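PDB 4OIF: beta-galactosidase from Geobacillus stearothermophilus, which hydrolyses terminal non-reducing beta-D-galactose residues from beta-D-galactosides as an intracellular GH42 enzyme, built as a homotrimer. Local coordinates for the interface of chains A and B. Residues are numbered along the deposited sequence; one frame, centred on the assembly and turned at random. Chains: chain A/B, Beta-galactosidase.

The interface of chains A and B. Residues chain A 428, 431, 477, 505-506; chain B 371-372.
B:Phe372 reaches out of chain B and meets A:Tyr477 and A:Ile505, three loop residues at a subunit interface of the GH42 homotrimer. On chain A the patch belongs to the beta-galactosidase trimerisation domain; on chain B it comes from a loop of the family's catalytic region. The centre of the patch is about 30 Å from A:Glu158, the probable proton donor.

The tight part is built round the phenylalanine, which hides 65 Å² against the partner. Its first torsion of -65° sets CG beside the backbone N and anti to the carbonyl carbon, and the ring goes in end first. There it meets the tyrosine rim to rim, the side chains arriving from opposite directions and the ring planes turned steeply, about 75°, against each other. CE2 of B:Phe372 lies 3.6 Å from CE1 of A:Tyr477 and 3.3 Å from its OH, so the same oxygen touches both the ring rim and the lysine. Past the CZ end of B:Phe372, the CG2 methyl of A:Ile505 sits 3.7 Å from CZ, raised toward the face opposite B:Lys371, the side chains crossing obliquely.

Behind this meeting, each ring is steadied from its own chain. CG of B:Lys371 covers the centre of one face of B:Phe372, and CB of A:Val506 lies over the rim of one face of A:Tyr477. The lysine runs on, extended until a bend at chi4 (-75°) brings NZ in beside the hydroxyl, the tail lying alongside the oxygen. NZ of B:Lys371 donates a hydrogen bond of 2.8 Å to the phenolic OH of A:Tyr477, end-on to the C-O bond, a short contact of imperfect angle. CE of B:Lys371 packs 3.8 Å from CG2 of A:Val506, the two side chains crossing nearly at right angles. If charged, the lysine would probably polarise the phenol and might lower its pKa.

The other flank is looser. CB of A:Ala428 stays 4.1 Å from NZ of B:Lys371. A:Phe431, hiding 12 Å² of itself, approaches obliquely over the rim of B:Phe372 on the face opposite the lysine, with 4.3 Å between CE2 of A:Phe431 and CE2 of B:Phe372.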
loop_
_atom_site.group_PDB
_atom_site.type_symbol
_atom_site.label_atom_id
_atom_site.label_comp_id
_atom_site.label_asym_id
_atom_site.label_seq_id
_atom_site.Cartn_x
_atom_site.Cartn_y
_atom_site.Cartn_z
ATOM N N ALA A 428 -10.338 -16.820 7.713
ATOM C CA ALA A 428 -10.441 -16.929 9.169
ATOM C C ALA A 428 -9.670 -15.840 9.917
ATOM O O ALA A 428 -8.568 -15.461 9.535
ATOM C CB ALA A 428 -9.974 -18.319 9.621
ATOM N N PHE A 431 -4.665 -17.229 13.968
ATOM C CA PHE A 431 -3.312 -17.605 13.583
ATOM C C PHE A 431 -2.504 -16.366 13.219
ATOM O O PHE A 431 -2.531 -15.362 13.930
ATOM C CB PHE A 431 -3.360 -18.605 12.426
ATOM C CG PHE A 431 -4.383 -19.697 12.624
ATOM C CD1 PHE A 431 -4.173 -20.707 13.567
ATOM C CD2 PHE A 431 -5.557 -19.709 11.893
ATOM C CE1 PHE A 431 -5.108 -21.716 13.771
ATOM C CE2 PHE A 431 -6.509 -20.718 12.089
ATOM C CZ PHE A 431 -6.278 -21.723 13.032
ATOM N N TYR A 477 -7.737 -27.685 7.916
ATOM C CA TYR A 477 -8.481 -26.876 8.878
ATOM C C TYR A 477 -9.980 -27.114 8.787
ATOM O O TYR A 477 -10.628 -27.403 9.781
ATOM C CB TYR A 477 -8.123 -25.407 8.646
ATOM C CG TYR A 477 -9.088 -24.353 9.143
ATOM C CD1 TYR A 477 -9.017 -23.871 10.447
ATOM C CD2 TYR A 477 -10.028 -23.783 8.285
ATOM C CE1 TYR A 477 -9.884 -22.883 10.898
ATOM C CE2 TYR A 477 -10.893 -22.791 8.724
ATOM C CZ TYR A 477 -10.816 -22.348 10.034
ATOM O OH TYR A 477 -11.682 -21.374 10.485
ATOM N N ILE A 505 -10.301 -28.435 12.357
ATOM C CA ILE A 505 -10.702 -27.462 13.365
ATOM C C ILE A 505 -12.183 -27.125 13.259
ATOM O O ILE A 505 -12.869 -26.824 14.246
ATOM C CB ILE A 505 -9.871 -26.194 13.212
ATOM C CG1 ILE A 505 -8.385 -26.555 13.292
ATOM C CG2 ILE A 505 -10.246 -25.158 14.259
ATOM C CD1 ILE A 505 -8.013 -27.306 14.563
ATOM N N VAL A 506 -12.670 -27.255 12.035
ATOM C CA VAL A 506 -13.854 -26.561 11.575
ATOM C C VAL A 506 -14.604 -27.439 10.576
ATOM O O VAL A 506 -13.973 -28.199 9.835
ATOM C CB VAL A 506 -13.414 -25.198 10.969
ATOM C CG1 VAL A 506 -13.817 -25.043 9.508
ATOM C CG2 VAL A 506 -13.898 -24.061 11.831
ATOM N N LYS B 371 -14.843 -16.242 16.273
ATOM C CA LYS B 371 -14.839 -17.610 16.784
ATOM C C LYS B 371 -13.468 -18.064 17.331
ATOM O O LYS B 371 -13.411 -18.991 18.145
ATOM C CB LYS B 371 -15.318 -18.593 15.700
ATOM C CG LYS B 371 -14.326 -18.894 14.572
ATOM C CD LYS B 371 -15.024 -19.711 13.474
ATOM C CE LYS B 371 -14.032 -20.362 12.495
ATOM N NZ LYS B 371 -13.413 -19.418 11.521
ATOM N N PHE B 372 -12.374 -17.424 16.912
ATOM C CA PHE B 372 -11.061 -17.768 17.472
ATOM C C PHE B 372 -10.503 -16.677 18.390
ATOM O O PHE B 372 -9.331 -16.725 18.781
ATOM C CB PHE B 372 -10.066 -18.090 16.353
ATOM C CG PHE B 372 -10.435 -19.311 15.567
ATOM C CD1 PHE B 372 -11.087 -20.367 16.182
ATOM C CD2 PHE B 372 -10.160 -19.401 14.217
ATOM C CE1 PHE B 372 -11.454 -21.499 15.465
ATOM C CE2 PHE B 372 -10.522 -20.535 13.492
ATOM C CZ PHE B 372 -11.167 -21.585 14.120
#